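Local coordinates for ABC transporter periplasmic peptide-binding protein (Pseudoalteromonas, PDB 4QFL), which binds dipeptides in the periplasm, here the dipeptide Ala-Phe, and probably hands them to an ABC transporter for uptake, at residues S41-V46 with L202-P207; Y61-S66 with F182-S187; F113-V118 with I155-D160. All blocks are in the same frame, centred on the assembly; numbering follows the deposited sequence.

Overall arrangement
From the N terminus the chain leaves strand 30-35 and enters loop 41-46, the first half of contact 1. That contact closes the widest loop, because its partner 202-207 comes only after helix 188-196. Contact 2 nests inside it. It joins 61-66, just past helix 50-60, to 182-187, the loop leading into helix 188-196. Contact 3 nests inside contact 2 and ties the start of helix 115-126 to edge strand 152-159 of a four-stranded antiparallel sheet. Contacts 1 and 2 touch where Tyr-61 meets Phe-42, Pro-44 and Pro-207. Contacts 2 and 3 touch through Val-185 with Phe-113 and Leu-64 with Val-118. The centres of contacts 1 and 3 lie about 21 Å apart.

Contact 1. Residues S41-V46 with L202-P207; sequences SFNPQV and LFDQYP
Asn-43 turns CG anti to its backbone N (chi1 173°), and Asp-204 turns CG beside its own N (chi1 -66°), which brings amide and carboxylate together. Two side-chain turns shape the first loop: an ST turn at Ser-41, whose OG accepts from Asn-43 N, and an Asx turn at Asn-43, whose OD1 accepts from Gln-45 N at 2.9 Å. Asn-43 ND2 gives one hydrogen bond across the contact, to Asp-204 OD1 at 2.9 Å. It reaches that oxygen from above the carboxylate plane, and the two flat groups are turned 46° apart. ND2 also donates to Gln-45 OE1 at 3.1 Å, almost straight and in the amide plane. These bonds fix the rotation of the amide. The other carboxylate oxygen of Asp-204 forms a salt bridge with Arg-124 of helix 115-126, so the aspartate links both loops to that helix. The backbones join where Phe-42 N donates to Asp-204 O at 2.9 Å. Phe-42 then sends its ring past the carbonyl of Gln-205, with CD1 3.4 Å from Gln-205 O. Tyr-215 and Tyr-218 meet this ring edge-to-face. The contact thus joins the loop before helix 50-60 to the loop before strand 213-219. Its apolar side is Phe-42 CB against Pro-207 CG, 3.7 Å apart.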
# COMPACT_ATOMS: atom_id res chain seq x y z
N SER A 41 -2.29 12.29 -6.12
CA SER A 41 -2.14 13.44 -5.26
C SER A 41 -0.66 13.61 -4.96
O SER A 41 0.13 12.72 -5.27
CB SER A 41 -2.92 13.22 -3.97
OG SER A 41 -2.91 14.37 -3.15
N PHE A 42 -0.29 14.73 -4.37
CA PHE A 42 1.06 14.87 -3.86
C PHE A 42 1.11 14.82 -2.33
O PHE A 42 2.13 15.11 -1.72
CB PHE A 42 1.75 16.09 -4.46
CG PHE A 42 2.17 15.86 -5.87
CD1 PHE A 42 1.31 16.14 -6.91
CD2 PHE A 42 3.38 15.27 -6.15
CE1 PHE A 42 1.68 15.87 -8.22
CE2 PHE A 42 3.75 15.01 -7.45
CZ PHE A 42 2.90 15.32 -8.47
N ASN A 43 -0.01 14.41 -1.74
CA ASN A 43 -0.09 14.17 -0.31
C ASN A 43 -0.41 12.71 -0.02
O ASN A 43 -1.50 12.24 -0.34
CB ASN A 43 -1.14 15.09 0.32
CG ASN A 43 -1.38 14.77 1.77
OD1 ASN A 43 -0.65 14.00 2.38
ND2 ASN A 43 -2.42 15.38 2.33
N PRO A 44 0.54 11.99 0.61
CA PRO A 44 0.40 10.55 0.87
C PRO A 44 -0.81 10.20 1.73
O PRO A 44 -1.27 9.06 1.69
CB PRO A 44 1.69 10.21 1.63
CG PRO A 44 2.66 11.27 1.21
CD PRO A 44 1.85 12.51 1.02
N GLN A 45 -1.30 11.16 2.50
CA GLN A 45 -2.46 10.98 3.38
C GLN A 45 -3.73 10.51 2.67
O GLN A 45 -4.55 9.81 3.26
CB GLN A 45 -2.79 12.28 4.09
CG GLN A 45 -1.76 12.73 5.11
CD GLN A 45 -2.25 13.92 5.90
OE1 GLN A 45 -2.94 14.78 5.36
NE2 GLN A 45 -1.91 13.96 7.18
N VAL A 46 -3.88 10.90 1.41
CA VAL A 46 -5.15 10.76 0.72
C VAL A 46 -5.27 9.49 -0.13
O VAL A 46 -6.27 9.28 -0.82
CB VAL A 46 -5.47 12.02 -0.11
CG1 VAL A 46 -5.33 13.28 0.76
CG2 VAL A 46 -4.57 12.12 -1.31
N LEU A 202 -4.98 23.85 -3.12
CA LEU A 202 -3.64 23.77 -3.68
C LEU A 202 -2.71 22.98 -2.79
O LEU A 202 -1.67 22.53 -3.24
CB LEU A 202 -3.06 25.16 -3.85
CG LEU A 202 -3.34 25.85 -5.18
CD1 LEU A 202 -4.69 25.45 -5.76
CD2 LEU A 202 -3.22 27.35 -5.00
N PHE A 203 -3.10 22.83 -1.53
CA PHE A 203 -2.22 22.25 -0.53
C PHE A 203 -1.72 20.86 -0.92
O PHE A 203 -0.53 20.58 -0.83
CB PHE A 203 -2.89 22.22 0.84
CG PHE A 203 -1.94 21.94 1.97
CD1 PHE A 203 -0.96 22.85 2.30
CD2 PHE A 203 -2.03 20.77 2.69
CE1 PHE A 203 -0.08 22.59 3.33
CE2 PHE A 203 -1.15 20.51 3.72
CZ PHE A 203 -0.18 21.42 4.03
N ASP A 204 -2.63 20.02 -1.39
CA ASP A 204 -2.28 18.63 -1.71
C ASP A 204 -1.66 18.45 -3.11
O ASP A 204 -1.14 17.38 -3.43
CB ASP A 204 -3.51 17.73 -1.54
CG ASP A 204 -3.97 17.64 -0.09
OD1 ASP A 204 -3.10 17.72 0.80
OD2 ASP A 204 -5.18 17.49 0.17
N GLN A 205 -1.72 19.48 -3.95
CA GLN A 205 -1.27 19.38 -5.33
C GLN A 205 0.12 19.95 -5.52
O GLN A 205 0.90 19.48 -6.35
CB GLN A 205 -2.20 20.13 -6.26
CG GLN A 205 -3.63 19.68 -6.23
CD GLN A 205 -4.44 20.40 -7.26
OE1 GLN A 205 -4.38 20.09 -8.45
NE2 GLN A 205 -5.21 21.40 -6.82
N TYR A 206 0.41 21.01 -4.78
CA TYR A 206 1.71 21.65 -4.82
C TYR A 206 2.29 21.54 -3.43
O TYR A 206 2.07 22.38 -2.58
CB TYR A 206 1.57 23.11 -5.24
CG TYR A 206 1.03 23.22 -6.62
CD1 TYR A 206 -0.34 23.26 -6.84
CD2 TYR A 206 1.87 23.27 -7.72
CE1 TYR A 206 -0.86 23.36 -8.12
CE2 TYR A 206 1.37 23.38 -9.00
CZ TYR A 206 -0.01 23.43 -9.20
OH TYR A 206 -0.54 23.53 -10.46
N PRO A 207 3.03 20.46 -3.21
CA PRO A 207 3.42 20.02 -1.88
C PRO A 207 4.59 20.79 -1.31
O PRO A 207 5.45 21.31 -2.04
CB PRO A 207 3.82 18.57 -2.12
CG PRO A 207 4.34 18.56 -3.50
CD PRO A 207 3.55 19.57 -4.27

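Contact 2. Residues Y61-S66 with F182-S187; sequences YDRLIS and FAVVLS
Tyr-61 and Val-184 make the main apolar meeting. Val-184 CG2 stands over one face of the Tyr-61 ring, a CH-pi contact 4.0 Å from the centroid and 18° off the ring normal. Closer to the backbone, Tyr-61 CB packs on Val-184 CB at 3.5 Å. With Tyr-61 CG beside the backbone N (chi1 -61°), that atom lies next to Val-184 CB and CG2. Farther out on the ring, CE1 touches Leu-186 CD2 at 3.6 Å. Leu-64 CD2 and Val-185 CG2 add a looser touch, their side chains crossing at about a right angle.

The polar part runs through the backbone. Val-185 N donates to Asp-62 O at 3.0 Å. Two waters bridge the two segments. One accepts from Asp-62 N and donates to Val-185 O. The other accepts from Leu-64 N at 2.9 Å and donates to Ala-183 O at 2.7 Å.

The polar side-chain ends bond to residues beyond the two segments. Tyr-61 OH bonds to Phe-42 O, Arg-63 NH1 to Ala-179 O, and the Asp-62 carboxylate to Tyr-232, Thr-210 and Trp-233. An alanine in place of Tyr-61 would probably open a gap beside Val-184 CG2 and Leu-186 CD2 and leave Phe-42 O without its hydroxyl partner.

The contact joins the chain leaving helix 50-60 to the loop entering helix 188-196. The direct bond and the two waters thus satisfy backbone N-H and C=O groups in a buried crossing that forms no regular sheet ladder.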
# COMPACT_ATOMS: atom_id res chain seq x y z
N TYR A 61 9.04 13.99 1.45
CA TYR A 61 8.67 14.07 2.86
C TYR A 61 9.55 13.25 3.80
O TYR A 61 10.36 12.44 3.36
CB TYR A 61 7.23 13.59 3.05
CG TYR A 61 6.18 14.39 2.31
CD1 TYR A 61 5.79 15.64 2.77
CD2 TYR A 61 5.55 13.88 1.18
CE1 TYR A 61 4.81 16.38 2.10
CE2 TYR A 61 4.57 14.61 0.50
CZ TYR A 61 4.21 15.86 0.97
OH TYR A 61 3.25 16.58 0.31
N ASP A 62 9.38 13.47 5.11
CA ASP A 62 9.88 12.56 6.13
C ASP A 62 8.77 12.26 7.11
O ASP A 62 7.84 13.04 7.26
CB ASP A 62 11.04 13.18 6.92
CG ASP A 62 12.22 13.56 6.05
OD1 ASP A 62 12.99 12.65 5.66
OD2 ASP A 62 12.41 14.77 5.79
N ARG A 63 8.88 11.11 7.78
CA ARG A 63 7.96 10.74 8.85
C ARG A 63 8.61 11.07 10.18
O ARG A 63 9.76 11.50 10.23
CB ARG A 63 7.67 9.24 8.81
CG ARG A 63 6.97 8.77 7.54
CD ARG A 63 7.25 7.28 7.27
NE ARG A 63 8.65 7.08 6.89
CZ ARG A 63 9.20 5.90 6.62
NH1 ARG A 63 8.47 4.79 6.69
NH2 ARG A 63 10.48 5.83 6.28
N LEU A 64 7.87 10.85 11.25
CA LEU A 64 8.41 10.95 12.59
C LEU A 64 9.43 9.83 12.84
O LEU A 64 10.50 10.04 13.39
CB LEU A 64 7.28 10.83 13.61
CG LEU A 64 6.31 12.01 13.61
CD1 LEU A 64 5.15 11.75 14.55
CD2 LEU A 64 7.06 13.27 13.99
N ILE A 65 9.06 8.63 12.42
CA ILE A 65 9.87 7.44 12.62
C ILE A 65 9.71 6.52 11.43
O ILE A 65 8.79 6.67 10.61
CB ILE A 65 9.43 6.65 13.85
CG1 ILE A 65 7.91 6.43 13.82
CG2 ILE A 65 9.82 7.38 15.10
CD1 ILE A 65 7.43 5.41 14.81
N SER A 66 10.63 5.56 11.34
CA SER A 66 10.53 4.51 10.34
C SER A 66 10.74 3.15 11.02
O SER A 66 10.93 3.07 12.22
CB SER A 66 11.54 4.72 9.21
OG SER A 66 12.88 4.74 9.69
N PHE A 182 2.24 6.81 4.78
CA PHE A 182 1.10 7.72 4.79
C PHE A 182 1.25 8.77 5.89
O PHE A 182 0.60 9.82 5.85
CB PHE A 182 -0.20 6.93 4.98
CG PHE A 182 -0.27 5.68 4.15
CD1 PHE A 182 -0.39 5.76 2.77
CD2 PHE A 182 -0.20 4.43 4.73
CE1 PHE A 182 -0.44 4.62 2.01
CE2 PHE A 182 -0.25 3.28 3.97
CZ PHE A 182 -0.37 3.38 2.61
N ALA A 183 2.12 8.48 6.86
CA ALA A 183 2.24 9.30 8.07
C ALA A 183 3.29 10.40 7.96
O ALA A 183 4.02 10.68 8.92
CB ALA A 183 2.55 8.40 9.25
N VAL A 184 3.37 11.05 6.80
CA VAL A 184 4.41 12.06 6.61
C VAL A 184 4.05 13.32 7.35
O VAL A 184 2.88 13.52 7.70
CB VAL A 184 4.62 12.41 5.14
CG1 VAL A 184 4.99 11.15 4.35
CG2 VAL A 184 3.40 13.09 4.58
N VAL A 185 5.04 14.17 7.57
CA VAL A 185 4.83 15.47 8.20
C VAL A 185 4.63 16.60 7.19
O VAL A 185 5.46 16.80 6.29
CB VAL A 185 6.01 15.83 9.11
CG1 VAL A 185 5.83 17.22 9.68
CG2 VAL A 185 6.14 14.80 10.22
N LEU A 186 3.55 17.35 7.35
CA LEU A 186 3.22 18.45 6.44
C LEU A 186 3.54 19.82 7.03
O LEU A 186 3.85 19.93 8.22
CB LEU A 186 1.73 18.41 6.06
CG LEU A 186 1.23 17.08 5.50
CD1 LEU A 186 -0.27 17.16 5.21
CD2 LEU A 186 1.99 16.77 4.26
N SER A 187 3.47 20.85 6.20
CA SER A 187 3.74 22.23 6.61
C SER A 187 2.50 23.00 7.06
O SER A 187 1.61 23.28 6.25
CB SER A 187 4.38 23.02 5.47
OG SER A 187 4.43 24.40 5.81
O HOH W 1 8.03 16.11 5.35
O HOH W 2 5.09 9.93 11.26

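Contact 3. Residues F113-V118 with I155-D160; sequences FNADDV and IVRVSD
A capping box starts helix 115-126, and the end of strand 152-159 docks onto it. Within the box Asn-114 OD1 accepts from Asp-116 N at 2.8 Å, and Asp-117 OD2 accepts from Asn-114 N at 2.8 Å. Asp-117 OD2 also has a salt bridge to Arg-111. Asp-160 supplies a backbone acceptor to the helix start: Ala-115 N donates to Asp-160 O at 2.8 Å. Ala-115 CB sits 3.3 Å from Ser-159 O and lies over one face of the Arg-157 guanidinium. Just before Asp-160, Val-158 and Ser-159 form a classic beta bulge opposite Gln-162.

Arg-157 carries the charged part. Its CG is anti to the backbone N (chi1 -172°), and the chain runs extended from CG to NE. NE meets Asp-116 OD1 in a salt bridge of 2.9 Å. The bond is straight and lies in the guanidinium plane, but comes from above the carboxylate plane. At the far end NH1 and NH2 both grip Asp-160 OD1, and NH2 meets the anti lone pair of Asp-160 OD1 at 2.7 Å. Deeper in, Ile-155 packs on Ile-119, Phe-122 and Phe-126 of the helix.

One arginine thus pairs with two carboxylates at separate edges of its guanidinium. Its positive charge probably offsets repulsion between Asp-116 and Asp-160, while these bonds hold its flat group between Asp-116 of the helix and Asp-160 just past the strand.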
# COMPACT_ATOMS: atom_id res chain seq x y z
N PHE A 113 10.61 23.49 11.12
CA PHE A 113 9.72 22.46 11.63
C PHE A 113 9.64 22.41 13.17
O PHE A 113 10.66 22.45 13.87
CB PHE A 113 10.17 21.10 11.08
CG PHE A 113 9.68 19.95 11.87
CD1 PHE A 113 8.33 19.65 11.91
CD2 PHE A 113 10.56 19.16 12.59
CE1 PHE A 113 7.86 18.58 12.65
CE2 PHE A 113 10.11 18.09 13.33
CZ PHE A 113 8.75 17.80 13.36
N ASN A 114 8.42 22.35 13.68
CA ASN A 114 8.22 22.22 15.13
C ASN A 114 6.93 21.48 15.44
O ASN A 114 6.28 20.95 14.54
CB ASN A 114 8.25 23.59 15.82
CG ASN A 114 7.12 24.49 15.38
OD1 ASN A 114 6.01 24.03 15.09
ND2 ASN A 114 7.39 25.80 15.32
N ALA A 115 6.59 21.44 16.73
CA ALA A 115 5.41 20.73 17.21
C ALA A 115 4.12 21.12 16.51
O ALA A 115 3.22 20.30 16.35
CB ALA A 115 5.27 20.92 18.72
N ASP A 116 4.01 22.39 16.11
CA ASP A 116 2.81 22.88 15.45
C ASP A 116 2.50 22.13 14.15
O ASP A 116 1.34 21.93 13.80
CB ASP A 116 2.95 24.37 15.15
CG ASP A 116 2.83 25.22 16.40
OD1 ASP A 116 2.26 24.72 17.39
OD2 ASP A 116 3.29 26.38 16.38
N ASP A 117 3.55 21.72 13.44
CA ASP A 117 3.41 20.99 12.19
C ASP A 117 2.90 19.57 12.42
O ASP A 117 2.11 19.04 11.63
CB ASP A 117 4.75 20.94 11.48
CG ASP A 117 5.30 22.33 11.20
OD1 ASP A 117 4.61 23.10 10.51
OD2 ASP A 117 6.41 22.64 11.70
N VAL A 118 3.35 18.97 13.51
CA VAL A 118 2.91 17.64 13.88
C VAL A 118 1.44 17.67 14.25
O VAL A 118 0.64 16.86 13.77
CB VAL A 118 3.74 17.09 15.04
CG1 VAL A 118 3.22 15.73 15.50
CG2 VAL A 118 5.21 16.99 14.62
N ILE A 155 -3.58 15.86 20.51
CA ILE A 155 -2.13 15.89 20.59
C ILE A 155 -1.77 17.13 21.38
O ILE A 155 -2.05 18.25 20.95
CB ILE A 155 -1.49 16.00 19.19
CG1 ILE A 155 -2.10 14.98 18.24
CG2 ILE A 155 0.03 15.86 19.29
CD1 ILE A 155 -1.59 15.08 16.83
N VAL A 156 -1.19 16.93 22.56
CA VAL A 156 -0.79 18.05 23.39
C VAL A 156 0.49 18.66 22.86
O VAL A 156 1.39 17.95 22.41
CB VAL A 156 -0.54 17.62 24.86
CG1 VAL A 156 0.07 18.77 25.66
CG2 VAL A 156 -1.83 17.12 25.51
N ARG A 157 0.57 19.98 22.92
CA ARG A 157 1.80 20.68 22.63
C ARG A 157 2.57 20.89 23.91
O ARG A 157 2.39 21.90 24.59
CB ARG A 157 1.49 22.04 22.02
CG ARG A 157 2.72 22.76 21.52
CD ARG A 157 2.41 24.19 21.16
NE ARG A 157 3.30 24.66 20.11
CZ ARG A 157 4.54 25.06 20.33
NH1 ARG A 157 5.03 25.05 21.57
NH2 ARG A 157 5.30 25.46 19.32
N VAL A 158 3.42 19.93 24.26
CA VAL A 158 4.13 20.06 25.52
C VAL A 158 5.24 21.10 25.39
O VAL A 158 5.54 21.81 26.34
CB VAL A 158 4.67 18.72 26.04
CG1 VAL A 158 4.00 17.57 25.33
CG2 VAL A 158 6.16 18.65 25.87
N SER A 159 5.85 21.19 24.21
CA SER A 159 6.77 22.28 23.94
C SER A 159 7.05 22.42 22.44
O SER A 159 6.54 21.65 21.63
CB SER A 159 8.08 22.15 24.73
OG SER A 159 8.82 20.99 24.37
N ASP A 160 7.86 23.41 22.09
CA ASP A 160 8.16 23.71 20.69
C ASP A 160 8.59 22.47 19.92
O ASP A 160 8.32 22.35 18.72
CB ASP A 160 9.23 24.80 20.60
CG ASP A 160 8.67 26.20 20.83
OD1 ASP A 160 7.46 26.40 20.61
OD2 ASP A 160 9.44 27.10 21.22